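Extracellular solute-binding protein family 1 (Pseudothermotoga lettingae, PDB 5CI5) probably serves as the sugar-binding component of an ABC transporter, and holds alpha-D-tagatose in a cleft between two lobes. Local coordinates at residues T64-L69 with P91-K96; K107-T112 with D314-A319; D210-A215 with P371-Y376; Q384-R389 with E398-I403. All coordinates share one frame; numbering follows the deposited sequence.

Contact 1 (T64-L69 with P91-K96); sequences TYYDKL and PTFAEK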
loop_
_atom_site.group_PDB
_atom_site.type_symbol
_atom_site.label_atom_id
_atom_site.label_comp_id
_atom_site.label_asym_id
_atom_site.label_seq_id
_atom_site.Cartn_x
_atom_site.Cartn_y
_atom_site.Cartn_z
ATOM N N THR A 64 1.199 6.841 -11.416
ATOM C CA THR A 64 0.236 7.395 -12.379
ATOM C C THR A 64 -0.893 6.435 -12.716
ATOM O O THR A 64 -1.709 6.723 -13.606
ATOM C CB THR A 64 0.918 7.819 -13.705
ATOM O OG1 THR A 64 1.539 6.698 -14.334
ATOM C CG2 THR A 64 1.959 8.880 -13.440
ATOM N N TYR A 65 -0.991 5.317 -11.993
ATOM C CA TYR A 65 -1.932 4.288 -12.415
ATOM C C TYR A 65 -3.397 4.695 -12.167
ATOM O O TYR A 65 -4.251 4.421 -13.010
ATOM C CB TYR A 65 -1.612 2.952 -11.734
ATOM C CG TYR A 65 -2.556 1.818 -12.114
ATOM C CD1 TYR A 65 -2.891 1.583 -13.444
ATOM C CD2 TYR A 65 -3.109 0.979 -11.142
ATOM C CE1 TYR A 65 -3.737 0.537 -13.801
ATOM C CE2 TYR A 65 -3.971 -0.080 -11.493
ATOM C CZ TYR A 65 -4.295 -0.271 -12.820
ATOM O OH TYR A 65 -5.136 -1.286 -13.199
ATOM N N TYR A 66 -3.699 5.360 -11.057
ATOM C CA TYR A 66 -5.086 5.748 -10.779
ATOM C C TYR A 66 -5.642 6.600 -11.914
ATOM O O TYR A 66 -6.721 6.354 -12.429
ATOM C CB TYR A 66 -5.188 6.517 -9.466
ATOM C CG TYR A 66 -6.604 6.921 -9.107
ATOM C CD1 TYR A 66 -7.527 5.971 -8.675
ATOM C CD2 TYR A 66 -7.030 8.242 -9.202
ATOM C CE1 TYR A 66 -8.828 6.343 -8.328
ATOM C CE2 TYR A 66 -8.334 8.613 -8.868
ATOM C CZ TYR A 66 -9.229 7.661 -8.442
ATOM O OH TYR A 66 -10.522 8.056 -8.115
ATOM N N ASP A 67 -4.879 7.611 -12.296
ATOM C CA ASP A 67 -5.338 8.530 -13.328
ATOM C C ASP A 67 -5.541 7.817 -14.662
ATOM O O ASP A 67 -6.516 8.090 -15.358
ATOM C CB ASP A 67 -4.356 9.684 -13.479
ATOM C CG ASP A 67 -4.392 10.636 -12.289
ATOM O OD1 ASP A 67 -5.416 10.672 -11.561
ATOM O OD2 ASP A 67 -3.388 11.342 -12.073
ATOM N N LYS A 68 -4.647 6.901 -15.013
ATOM C CA LYS A 68 -4.825 6.129 -16.244
ATOM C C LYS A 68 -6.048 5.217 -16.187
ATOM O O LYS A 68 -6.794 5.074 -17.177
ATOM C CB LYS A 68 -3.573 5.307 -16.524
ATOM C CG LYS A 68 -2.373 6.175 -16.894
ATOM C CD LYS A 68 -1.119 5.328 -17.118
ATOM C CE LYS A 68 -0.047 6.101 -17.895
ATOM N NZ LYS A 68 0.384 7.302 -17.164
ATOM N N LEU A 69 -6.250 4.573 -15.042
ATOM C CA LEU A 69 -7.376 3.656 -14.916
ATOM C C LEU A 69 -8.710 4.434 -14.950
ATOM O O LEU A 69 -9.640 4.043 -15.648
ATOM C CB LEU A 69 -7.242 2.807 -13.638
ATOM C CG LEU A 69 -8.347 1.764 -13.417
ATOM C CD1 LEU A 69 -8.523 0.852 -14.657
ATOM C CD2 LEU A 69 -8.062 0.935 -12.149
ATOM N N PRO A 91 -14.823 1.094 -4.036
ATOM C CA PRO A 91 -16.042 1.889 -3.775
ATOM C C PRO A 91 -16.211 3.106 -4.668
ATOM O O PRO A 91 -17.335 3.396 -5.108
ATOM C CB PRO A 91 -15.864 2.307 -2.306
ATOM C CG PRO A 91 -15.053 1.208 -1.732
ATOM C CD PRO A 91 -14.061 0.843 -2.803
ATOM N N THR A 92 -15.115 3.805 -4.966
ATOM C CA THR A 92 -15.173 4.963 -5.849
ATOM C C THR A 92 -15.716 4.553 -7.237
ATOM O O THR A 92 -16.645 5.186 -7.780
ATOM C CB THR A 92 -13.793 5.597 -6.004
ATOM O OG1 THR A 92 -13.334 6.018 -4.719
ATOM C CG2 THR A 92 -13.811 6.783 -6.932
ATOM N N PHE A 93 -15.143 3.500 -7.815
ATOM C CA PHE A 93 -15.559 3.100 -9.166
ATOM C C PHE A 93 -16.948 2.475 -9.174
ATOM O O PHE A 93 -17.727 2.696 -10.107
ATOM C CB PHE A 93 -14.573 2.100 -9.788
ATOM C CG PHE A 93 -13.139 2.587 -9.878
ATOM C CD1 PHE A 93 -12.815 3.933 -9.917
ATOM C CD2 PHE A 93 -12.117 1.660 -9.926
ATOM C CE1 PHE A 93 -11.479 4.335 -9.982
ATOM C CE2 PHE A 93 -10.795 2.048 -10.011
ATOM C CZ PHE A 93 -10.485 3.401 -10.051
ATOM N N ALA A 94 -17.268 1.696 -8.133
ATOM C CA ALA A 94 -18.544 0.977 -8.059
ATOM C C ALA A 94 -19.717 1.950 -7.960
ATOM O O ALA A 94 -20.784 1.703 -8.506
ATOM C CB ALA A 94 -18.551 0.016 -6.857
ATOM N N GLU A 95 -19.494 3.051 -7.259
ATOM C CA GLU A 95 -20.525 4.060 -7.036
ATOM C C GLU A 95 -20.979 4.674 -8.354
ATOM O O GLU A 95 -22.139 5.088 -8.504
ATOM C CB GLU A 95 -20.018 5.140 -6.086
ATOM C CG GLU A 95 -21.112 6.137 -5.649
ATOM C CD GLU A 95 -21.362 7.265 -6.622
ATOM O OE1 GLU A 95 -20.428 7.665 -7.340
ATOM O OE2 GLU A 95 -22.524 7.752 -6.697
ATOM N N LYS A 96 -20.073 4.701 -9.328
ATOM C CA LYS A 96 -20.349 5.281 -10.624
ATOM C C LYS A 96 -20.969 4.292 -11.618
ATOM O O LYS A 96 -21.349 4.680 -12.721
ATOM C CB LYS A 96 -19.065 5.851 -11.238
ATOM C CG LYS A 96 -18.508 7.017 -10.439
ATOM C CD LYS A 96 -17.264 7.580 -11.015
ATOM C CE LYS A 96 -16.914 8.898 -10.325
ATOM N NZ LYS A 96 -17.928 9.958 -10.640
#

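Contact 2 (K107-T112 with D314-A319); sequences KNWEGT and DAWKLA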
loop_
_atom_site.group_PDB
_atom_site.type_symbol
_atom_site.label_atom_id
_atom_site.label_comp_id
_atom_site.label_asym_id
_atom_site.label_seq_id
_atom_site.Cartn_x
_atom_site.Cartn_y
_atom_site.Cartn_z
ATOM N N LYS A 107 -20.009 -16.118 -4.602
ATOM C CA LYS A 107 -20.859 -17.089 -3.934
ATOM C C LYS A 107 -20.575 -18.507 -4.444
ATOM O O LYS A 107 -20.723 -19.468 -3.702
ATOM C CB LYS A 107 -22.335 -16.734 -4.129
ATOM C CG LYS A 107 -23.301 -17.672 -3.428
ATOM C CD LYS A 107 -24.096 -16.943 -2.346
ATOM C CE LYS A 107 -24.659 -17.914 -1.317
ATOM N NZ LYS A 107 -24.543 -17.363 0.068
ATOM N N ASN A 108 -20.174 -18.640 -5.703
ATOM C CA ASN A 108 -19.954 -19.966 -6.281
ATOM C C ASN A 108 -18.483 -20.382 -6.291
ATOM O O ASN A 108 -18.150 -21.453 -6.778
ATOM C CB ASN A 108 -20.487 -20.026 -7.711
ATOM C CG ASN A 108 -22.009 -20.021 -7.768
ATOM O OD1 ASN A 108 -22.675 -20.647 -6.945
ATOM N ND2 ASN A 108 -22.559 -19.289 -8.721
ATOM N N TRP A 109 -17.600 -19.527 -5.792
ATOM C CA TRP A 109 -16.162 -19.806 -5.870
ATOM C C TRP A 109 -15.626 -20.489 -4.611
ATOM O O TRP A 109 -15.850 -19.988 -3.506
ATOM C CB TRP A 109 -15.394 -18.498 -6.102
ATOM C CG TRP A 109 -13.908 -18.695 -6.266
ATOM C CD1 TRP A 109 -13.291 -19.614 -7.069
ATOM C CD2 TRP A 109 -12.860 -17.943 -5.641
ATOM N NE1 TRP A 109 -11.922 -19.492 -6.970
ATOM C CE2 TRP A 109 -11.634 -18.468 -6.107
ATOM C CE3 TRP A 109 -12.838 -16.889 -4.730
ATOM C CZ2 TRP A 109 -10.402 -17.968 -5.688
ATOM C CZ3 TRP A 109 -11.618 -16.394 -4.315
ATOM C CH2 TRP A 109 -10.416 -16.941 -4.788
ATOM N N GLU A 110 -14.893 -21.599 -4.802
ATOM C CA GLU A 110 -14.258 -22.357 -3.701
ATOM C C GLU A 110 -13.461 -21.470 -2.779
ATOM O O GLU A 110 -13.471 -21.646 -1.562
ATOM C CB GLU A 110 -13.295 -23.448 -4.239
ATOM C CG GLU A 110 -12.127 -22.932 -5.140
ATOM C CD GLU A 110 -10.835 -22.476 -4.378
ATOM O OE1 GLU A 110 -10.638 -22.820 -3.191
ATOM O OE2 GLU A 110 -10.002 -21.771 -4.997
ATOM N N GLY A 111 -12.780 -20.503 -3.383
ATOM C CA GLY A 111 -11.791 -19.706 -2.695
ATOM C C GLY A 111 -12.314 -18.618 -1.772
ATOM O O GLY A 111 -11.556 -18.074 -0.962
ATOM N N THR A 112 -13.597 -18.290 -1.876
ATOM C CA THR A 112 -14.107 -17.087 -1.226
ATOM C C THR A 112 -13.876 -17.103 0.288
ATOM O O THR A 112 -13.461 -16.096 0.867
ATOM C CB THR A 112 -15.591 -16.915 -1.563
ATOM O OG1 THR A 112 -15.705 -16.768 -2.991
ATOM C CG2 THR A 112 -16.211 -15.712 -0.870
ATOM N N ASP A 314 -14.810 -14.524 -19.320
ATOM C CA ASP A 314 -13.407 -14.915 -19.407
ATOM C C ASP A 314 -12.555 -14.112 -18.421
ATOM O O ASP A 314 -11.534 -14.595 -17.931
ATOM C CB ASP A 314 -12.849 -14.715 -20.812
ATOM C CG ASP A 314 -13.339 -15.764 -21.810
ATOM O OD1 ASP A 314 -13.938 -16.759 -21.395
ATOM O OD2 ASP A 314 -13.120 -15.578 -23.021
ATOM N N ALA A 315 -12.970 -12.878 -18.134
ATOM C CA ALA A 315 -12.245 -12.071 -17.163
ATOM C C ALA A 315 -12.349 -12.707 -15.783
ATOM O O ALA A 315 -11.361 -12.771 -15.041
ATOM C CB ALA A 315 -12.773 -10.652 -17.122
ATOM N N TRP A 316 -13.542 -13.175 -15.425
ATOM C CA TRP A 316 -13.689 -13.889 -14.159
ATOM C C TRP A 316 -12.803 -15.142 -14.145
ATOM O O TRP A 316 -12.127 -15.402 -13.139
ATOM C CB TRP A 316 -15.158 -14.273 -13.860
ATOM C CG TRP A 316 -15.153 -15.242 -12.763
ATOM C CD1 TRP A 316 -15.296 -16.585 -12.866
ATOM C CD2 TRP A 316 -14.905 -14.960 -11.385
ATOM N NE1 TRP A 316 -15.155 -17.173 -11.635
ATOM C CE2 TRP A 316 -14.918 -16.195 -10.705
ATOM C CE3 TRP A 316 -14.663 -13.795 -10.664
ATOM C CZ2 TRP A 316 -14.708 -16.295 -9.344
ATOM C CZ3 TRP A 316 -14.459 -13.899 -9.291
ATOM C CH2 TRP A 316 -14.478 -15.142 -8.655
ATOM N N LYS A 317 -12.779 -15.920 -15.240
ATOM C CA LYS A 317 -11.936 -17.123 -15.286
ATOM C C LYS A 317 -10.472 -16.803 -15.013
ATOM O O LYS A 317 -9.804 -17.522 -14.259
ATOM C CB LYS A 317 -12.056 -17.845 -16.648
ATOM C CG LYS A 317 -13.214 -18.813 -16.697
ATOM C CD LYS A 317 -12.865 -20.056 -15.877
ATOM C CE LYS A 317 -14.074 -20.916 -15.582
ATOM N NZ LYS A 317 -13.752 -21.936 -14.544
ATOM N N LEU A 318 -9.971 -15.709 -15.580
ATOM C CA LEU A 318 -8.610 -15.272 -15.279
ATOM C C LEU A 318 -8.442 -14.877 -13.795
ATOM O O LEU A 318 -7.460 -15.251 -13.161
ATOM C CB LEU A 318 -8.211 -14.102 -16.195
ATOM C CG LEU A 318 -6.813 -13.495 -16.022
ATOM C CD1 LEU A 318 -5.731 -14.550 -16.127
ATOM C CD2 LEU A 318 -6.598 -12.394 -17.083
ATOM N N ALA A 319 -9.399 -14.128 -13.242
ATOM C CA ALA A 319 -9.342 -13.730 -11.821
ATOM C C ALA A 319 -9.308 -14.971 -10.911
ATOM O O ALA A 319 -8.512 -15.052 -9.977
ATOM C CB ALA A 319 -10.518 -12.830 -11.474
#

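Contact 3 (D210-A215 with P371-Y376); sequences DDYSKA and PPIPQY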
loop_
_atom_site.group_PDB
_atom_site.type_symbol
_atom_site.label_atom_id
_atom_site.label_comp_id
_atom_site.label_asym_id
_atom_site.label_seq_id
_atom_site.Cartn_x
_atom_site.Cartn_y
_atom_site.Cartn_z
ATOM N N ASP A 210 -16.117 7.890 12.798
ATOM C CA ASP A 210 -16.466 6.496 12.576
ATOM C C ASP A 210 -17.551 6.299 11.532
ATOM O O ASP A 210 -17.546 5.275 10.844
ATOM C CB ASP A 210 -16.901 5.852 13.891
ATOM C CG ASP A 210 -15.746 5.655 14.850
ATOM O OD1 ASP A 210 -14.580 5.822 14.426
ATOM O OD2 ASP A 210 -16.005 5.329 16.027
ATOM N N ASP A 211 -18.463 7.263 11.395
ATOM C CA ASP A 211 -19.529 7.163 10.408
ATOM C C ASP A 211 -19.156 7.837 9.073
ATOM O O ASP A 211 -20.018 8.022 8.209
ATOM C CB ASP A 211 -20.851 7.757 10.958
ATOM C CG ASP A 211 -20.817 9.281 11.144
ATOM O OD1 ASP A 211 -19.815 9.954 10.816
ATOM O OD2 ASP A 211 -21.831 9.830 11.623
ATOM N N TYR A 212 -17.876 8.200 8.919
ATOM C CA TYR A 212 -17.348 8.819 7.686
ATOM C C TYR A 212 -17.923 10.168 7.302
ATOM O O TYR A 212 -17.716 10.617 6.178
ATOM C CB TYR A 212 -17.570 7.925 6.476
ATOM C CG TYR A 212 -17.224 6.505 6.687
ATOM C CD1 TYR A 212 -15.984 6.135 7.185
ATOM C CD2 TYR A 212 -18.139 5.507 6.372
ATOM C CE1 TYR A 212 -15.661 4.818 7.376
ATOM C CE2 TYR A 212 -17.821 4.185 6.560
ATOM C CZ TYR A 212 -16.580 3.850 7.062
ATOM O OH TYR A 212 -16.272 2.527 7.254
ATOM N N SER A 213 -18.662 10.811 8.193
ATOM C CA SER A 213 -19.356 12.033 7.821
ATOM C C SER A 213 -18.484 13.285 7.854
ATOM O O SER A 213 -18.803 14.294 7.206
ATOM C CB SER A 213 -20.568 12.232 8.738
ATOM O OG SER A 213 -20.199 12.519 10.067
ATOM N N LYS A 214 -17.361 13.198 8.566
ATOM C CA LYS A 214 -16.625 14.362 9.002
ATOM C C LYS A 214 -15.132 14.024 9.134
ATOM O O LYS A 214 -14.781 12.905 9.499
ATOM C CB LYS A 214 -17.199 14.838 10.355
ATOM C CG LYS A 214 -16.521 16.013 11.024
ATOM C CD LYS A 214 -17.267 16.411 12.306
ATOM C CE LYS A 214 -16.429 17.282 13.234
ATOM N NZ LYS A 214 -15.204 16.565 13.733
ATOM N N ALA A 215 -14.271 14.992 8.854
ATOM C CA ALA A 215 -12.856 14.865 9.179
ATOM C C ALA A 215 -12.651 14.795 10.679
ATOM O O ALA A 215 -13.342 15.463 11.458
ATOM C CB ALA A 215 -12.063 16.016 8.592
ATOM N N PRO A 371 -10.912 4.804 4.590
ATOM C CA PRO A 371 -12.375 4.663 4.571
ATOM C C PRO A 371 -12.912 4.176 3.215
ATOM O O PRO A 371 -12.549 4.754 2.183
ATOM C CB PRO A 371 -12.867 6.079 4.886
ATOM C CG PRO A 371 -11.758 6.965 4.549
ATOM C CD PRO A 371 -10.491 6.194 4.758
ATOM N N PRO A 372 -13.752 3.120 3.224
ATOM C CA PRO A 372 -14.237 2.505 1.967
ATOM C C PRO A 372 -15.396 3.303 1.377
ATOM O O PRO A 372 -16.550 2.839 1.293
ATOM C CB PRO A 372 -14.660 1.095 2.417
ATOM C CG PRO A 372 -15.125 1.312 3.808
ATOM C CD PRO A 372 -14.159 2.322 4.393
ATOM N N ILE A 373 -15.080 4.526 0.968
ATOM C CA ILE A 373 -16.085 5.471 0.483
ATOM C C ILE A 373 -15.615 6.109 -0.795
ATOM O O ILE A 373 -14.401 6.237 -1.050
ATOM C CB ILE A 373 -16.400 6.561 1.554
ATOM C CG1 ILE A 373 -15.170 7.451 1.791
ATOM C CG2 ILE A 373 -16.883 5.893 2.840
ATOM C CD1 ILE A 373 -15.379 8.574 2.810
ATOM N N PRO A 374 -16.570 6.528 -1.628
ATOM C CA PRO A 374 -16.226 7.047 -2.950
ATOM C C PRO A 374 -15.461 8.352 -2.901
ATOM O O PRO A 374 -14.852 8.743 -3.895
ATOM C CB PRO A 374 -17.602 7.235 -3.624
ATOM C CG PRO A 374 -18.592 6.636 -2.744
ATOM C CD PRO A 374 -18.028 6.527 -1.385
ATOM N N GLN A 375 -15.499 9.032 -1.760
ATOM C CA GLN A 375 -14.803 10.293 -1.599
ATOM C C GLN A 375 -13.308 10.124 -1.283
ATOM O O GLN A 375 -12.577 11.123 -1.238
ATOM C CB GLN A 375 -15.434 11.111 -0.472
ATOM C CG GLN A 375 -16.843 11.575 -0.779
ATOM C CD GLN A 375 -17.899 10.566 -0.444
ATOM O OE1 GLN A 375 -17.631 9.455 0.018
ATOM N NE2 GLN A 375 -19.146 10.956 -0.679
ATOM N N TYR A 376 -12.853 8.890 -1.028
ATOM C CA TYR A 376 -11.533 8.734 -0.429
ATOM C C TYR A 376 -10.409 9.336 -1.326
ATOM O O TYR A 376 -9.532 10.042 -0.831
ATOM C CB TYR A 376 -11.219 7.273 -0.079
ATOM C CG TYR A 376 -9.786 7.213 0.397
ATOM C CD1 TYR A 376 -9.427 7.799 1.609
ATOM C CD2 TYR A 376 -8.777 6.717 -0.408
ATOM C CE1 TYR A 376 -8.125 7.823 2.027
ATOM C CE2 TYR A 376 -7.466 6.751 0.010
ATOM C CZ TYR A 376 -7.147 7.308 1.216
ATOM O OH TYR A 376 -5.843 7.389 1.618
#

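Contact 4 (Q384-R389 with E398-I403); sequences QTMVQR and EEAIKI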
loop_
_atom_site.group_PDB
_atom_site.type_symbol
_atom_site.label_atom_id
_atom_site.label_comp_id
_atom_site.label_asym_id
_atom_site.label_seq_id
_atom_site.Cartn_x
_atom_site.Cartn_y
_atom_site.Cartn_z
ATOM N N GLN A 384 -2.169 14.828 1.041
ATOM C CA GLN A 384 -0.919 15.021 0.309
ATOM C C GLN A 384 -0.543 16.514 0.272
ATOM O O GLN A 384 0.602 16.894 0.544
ATOM C CB GLN A 384 -1.041 14.471 -1.114
ATOM C CG GLN A 384 -1.197 12.944 -1.154
ATOM C CD GLN A 384 -1.694 12.438 -2.494
ATOM O OE1 GLN A 384 -2.495 11.493 -2.567
ATOM N NE2 GLN A 384 -1.279 13.100 -3.550
ATOM N N THR A 385 -1.509 17.351 -0.092
ATOM C CA THR A 385 -1.271 18.780 -0.202
ATOM C C THR A 385 -0.894 19.395 1.157
ATOM O O THR A 385 0.031 20.190 1.258
ATOM C CB THR A 385 -2.514 19.472 -0.797
ATOM O OG1 THR A 385 -2.718 18.999 -2.138
ATOM C CG2 THR A 385 -2.350 21.007 -0.801
HETATM N N MSE A 386 -1.594 18.974 2.199
HETATM C CA MSE A 386 -1.321 19.395 3.566
HETATM C C MSE A 386 0.158 19.171 3.910
HETATM O O MSE A 386 0.882 20.104 4.332
HETATM C CB MSE A 386 -2.233 18.622 4.518
HETATM C CG MSE A 386 -2.056 18.977 5.957
HETATM SE SE MSE A 386 -3.040 17.785 7.092
HETATM C CE MSE A 386 -2.020 16.165 6.768
ATOM N N VAL A 387 0.624 17.939 3.707
ATOM C CA VAL A 387 1.996 17.602 4.046
ATOM C C VAL A 387 2.962 18.416 3.194
ATOM O O VAL A 387 3.950 18.974 3.718
ATOM C CB VAL A 387 2.248 16.099 3.863
ATOM C CG1 VAL A 387 3.734 15.761 4.015
ATOM C CG2 VAL A 387 1.420 15.319 4.861
ATOM N N GLN A 388 2.694 18.504 1.898
ATOM C CA GLN A 388 3.617 19.208 1.011
ATOM C C GLN A 388 3.753 20.673 1.367
ATOM O O GLN A 388 4.864 21.211 1.346
ATOM C CB GLN A 388 3.186 19.132 -0.458
ATOM C CG GLN A 388 3.493 17.878 -1.138
ATOM C CD GLN A 388 4.014 18.106 -2.566
ATOM O OE1 GLN A 388 3.607 19.054 -3.268
ATOM N NE2 GLN A 388 4.931 17.253 -2.984
ATOM N N ARG A 389 2.647 21.322 1.710
ATOM C CA ARG A 389 2.658 22.763 1.945
ATOM C C ARG A 389 3.465 23.057 3.203
ATOM O O ARG A 389 4.121 24.085 3.299
ATOM C CB ARG A 389 1.228 23.305 2.038
ATOM C CG ARG A 389 0.480 23.292 0.690
ATOM C CD ARG A 389 0.337 24.682 0.083
ATOM N NE ARG A 389 -0.981 25.249 0.312
ATOM C CZ ARG A 389 -1.252 26.548 0.249
ATOM N NH1 ARG A 389 -0.294 27.426 -0.035
ATOM N NH2 ARG A 389 -2.484 26.968 0.471
ATOM N N GLU A 398 -0.422 24.163 11.654
ATOM C CA GLU A 398 -1.746 24.555 12.099
ATOM C C GLU A 398 -2.592 25.066 10.930
ATOM O O GLU A 398 -3.764 24.710 10.789
ATOM C CB GLU A 398 -1.656 25.629 13.182
ATOM C CG GLU A 398 -1.218 25.108 14.560
ATOM C CD GLU A 398 0.280 25.044 14.755
ATOM O OE1 GLU A 398 1.058 25.132 13.772
ATOM O OE2 GLU A 398 0.674 24.866 15.922
ATOM N N GLU A 399 -1.996 25.921 10.094
ATOM C CA GLU A 399 -2.717 26.443 8.933
ATOM C C GLU A 399 -3.077 25.318 7.949
ATOM O O GLU A 399 -4.175 25.280 7.385
ATOM C CB GLU A 399 -1.881 27.513 8.227
ATOM C CG GLU A 399 -1.652 28.779 9.027
ATOM C CD GLU A 399 -0.520 29.673 8.476
ATOM O OE1 GLU A 399 0.369 29.194 7.728
ATOM O OE2 GLU A 399 -0.512 30.877 8.813
ATOM N N ALA A 400 -2.151 24.394 7.746
ATOM C CA ALA A 400 -2.328 23.362 6.719
ATOM C C ALA A 400 -3.429 22.385 7.115
ATOM O O ALA A 400 -4.233 21.961 6.279
ATOM C CB ALA A 400 -1.019 22.631 6.486
ATOM N N ILE A 401 -3.423 21.971 8.374
ATOM C CA ILE A 401 -4.360 20.972 8.861
ATOM C C ILE A 401 -5.788 21.554 8.936
ATOM O O ILE A 401 -6.754 20.849 8.648
ATOM C CB ILE A 401 -3.871 20.405 10.236
ATOM C CG1 ILE A 401 -4.504 19.039 10.539
ATOM C CG2 ILE A 401 -4.106 21.408 11.358
ATOM C CD1 ILE A 401 -3.824 18.297 11.705
ATOM N N LYS A 402 -5.918 22.845 9.262
ATOM C CA LYS A 402 -7.207 23.528 9.188
ATOM C C LYS A 402 -7.822 23.464 7.797
ATOM O O LYS A 402 -8.996 23.066 7.646
ATOM C CB LYS A 402 -7.056 24.987 9.625
ATOM C CG LYS A 402 -8.355 25.799 9.482
ATOM C CD LYS A 402 -8.109 27.270 9.771
ATOM C CE LYS A 402 -9.357 28.112 9.548
ATOM N NZ LYS A 402 -9.762 28.233 8.111
ATOM N N ILE A 403 -7.042 23.856 6.790
ATOM C CA ILE A 403 -7.502 23.872 5.403
ATOM C C ILE A 403 -7.860 22.480 4.912
ATOM O O ILE A 403 -8.916 22.268 4.310
ATOM C CB ILE A 403 -6.436 24.492 4.491
ATOM C CG1 ILE A 403 -6.371 25.998 4.766
ATOM C CG2 ILE A 403 -6.764 24.218 3.011
ATOM C CD1 ILE A 403 -5.215 26.680 4.113
#

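Contact 1 (T64-L69 with P91-K96)
Tyr66 reaches from helix 62-75 to two residues of helix 89-95. Its CG stands anti to the backbone N (chi1 -179°), which extends the ring across the gap. CE1 of Tyr66 meets CE1 of Phe93 at 3.7 Å. The two ring planes lie 16° apart but are slid past each other, with centroids 5.9 Å apart, so there is little overlap. At the far end of the ring, OH of Tyr66 lies 3.7 Å from the methyl CG2 of Thr92. Thr92 OG1 is turned to Gly88 O, its stronger partner, with Pro374 O as a probable second one. One turn further on, Leu69 points its side chain at the same phenylalanine. CD2 of Leu69 touches CE2 of Phe93 at 3.6 Å, and Phe93 also touches Val70 and Leu73. Replacing Tyr66 by an alanine would probably open a gap beside Phe93 CE1 and leave the Thr92 methyl without this neighbour. The axes of the two helical segments run nearly parallel, 7° apart, but at 13.2 Å they are distant. The side chains of Tyr66, Leu69 and Phe93 bridge that distance. No hydrogen bond joins the segments, so cohesion here rests on apolar and aromatic packing.

Contact 2 (K107-T112 with D314-A319)
Trp316 of helix 312-322 turns its edge to the face of Trp109, which follows helix 103-108. This is a T-shaped pair. The planes stand at 87°, and the six-membered ring of Trp316 has its centroid 5.6 Å from that of the five-membered ring of Trp109. CZ2 of Trp316 makes the nearest approach, 4.0 Å from CB of Trp109. Both indoles have CG anti to the backbone N (chi1 -177° for Trp109, 167° for Trp316), which carries them out between the segments. On the opposite face of Trp109, the backbone N of Gly111 sits over the ring centre, 3.4 Å above the plane. Trp109 is thus held between its own turn and the Trp316 edge. Further out, NE1 of Trp316 bonds to Glu320 OE2, one turn along its helix, and His105 stacks on the Trp316 ring. Leu132 of strand 128-138 also touches Trp109. This plain aromatic core packing joins the turn after helix 103-108 to helix 312-322 within one lobe of the solute-binding protein fold.

Contact 3 (D210-A215 with P371-Y376)
Tyr212 packs its ring against three consecutive residues, Pro371, Pro372 and Ile373. The tight part lies on the face of the ring toward Ile373. Methyl CG2 of Ile373 makes a CH-pi contact there, 4.1 Å from the Tyr212 ring centroid and 25° off the normal. With CG1 of Ile373 lying between the backbone N and the carbonyl carbon (chi1 66°), CG2 is the branch that meets the ring. CB of Pro371 approaches CD1 of Tyr212 at 3.9 Å. Near the phenol end, CD of Pro372 comes within 3.6 Å of OH of Tyr212. Pro372 is the centre of an inverse gamma turn, whose closing bond, Ile373 N to Pro371 O, is weak. Pro371 and Ile373 are buried, and Leu208 touches both.

The other side of the contact is looser. Tyr212 itself remains exposed, and the carbonyl O of Asp210 sits 3.9 Å above the opposite face of its ring. Asp211 and Ser213 are exposed too and do not touch the proline-rich segment. They brace their own loop: OD1 of Asp211 accepts from the backbone N of Ser213 at 3.0 Å and from OG of Ser213 at 2.7 Å, both from one face of the carboxylate. The first closes an Asx turn. Two loops meet here beside the sugar cleft of the solute-binding fold. The second begins just after Arg370, a residue of the tagatose pocket.

Contact 4 (Q384-R389 with E398-I403)
Met386, present as selenomethionine, meets Ala400 and Ile401 where two consecutive helices, 376-391 and 397-413, pack as a helical hairpin. The small alanine allows a close approach, with CA of Met386 and CA of Ala400 5.2 Å apart. Apolar contacts come first. CG of Met386 lies 3.8 Å from CB of Ala400. The side chains of Met386 and Ile401 lie alongside each other, both directed toward the same side of the hairpin. Leu226 of helix 220-234 and Tyr196 of helix 190-202 touch both of them, which sets the hairpin into a larger helical core. Side chain also packs on backbone: CG of Met386 lies 3.7 Å from O of Ala400, and CB of Ala400 lies 3.8 Å from O of Met386. No hydrogen bond crosses between the segments. Polar links lie around them instead. Glu398 forms a salt bridge with Lys227, and NE2 of Gln388 bonds to Gly186 O. The Met386 chain runs extended and then bends at chi3 (68°), with SE 3.9 Å from CG1 of Ile401.

Contacts 1 and 2 belong to one lobe and contact 4 to the other, with contact 3 beside the sugar cleft between them. Contact 1 precedes the others in the chain. Contacts 2 and 3 alternate their segments, and contact 4 closes last. Helices 89-95 and 103-108 are consecutive and link contacts 1 and 2, whose centres are 22 Å apart. Contacts 1 and 3 touch: Pro91 CB packs against Pro372 O at 3.7 Å. Residues 371-376 lead into helix 376-391, which carries on to contact 4. The centres of contacts 2 and 4 lie 43 Å apart, on opposite sides of the chain's centre. The C-terminal part of the chain thus probably connects the two lobes near the bound tagatose.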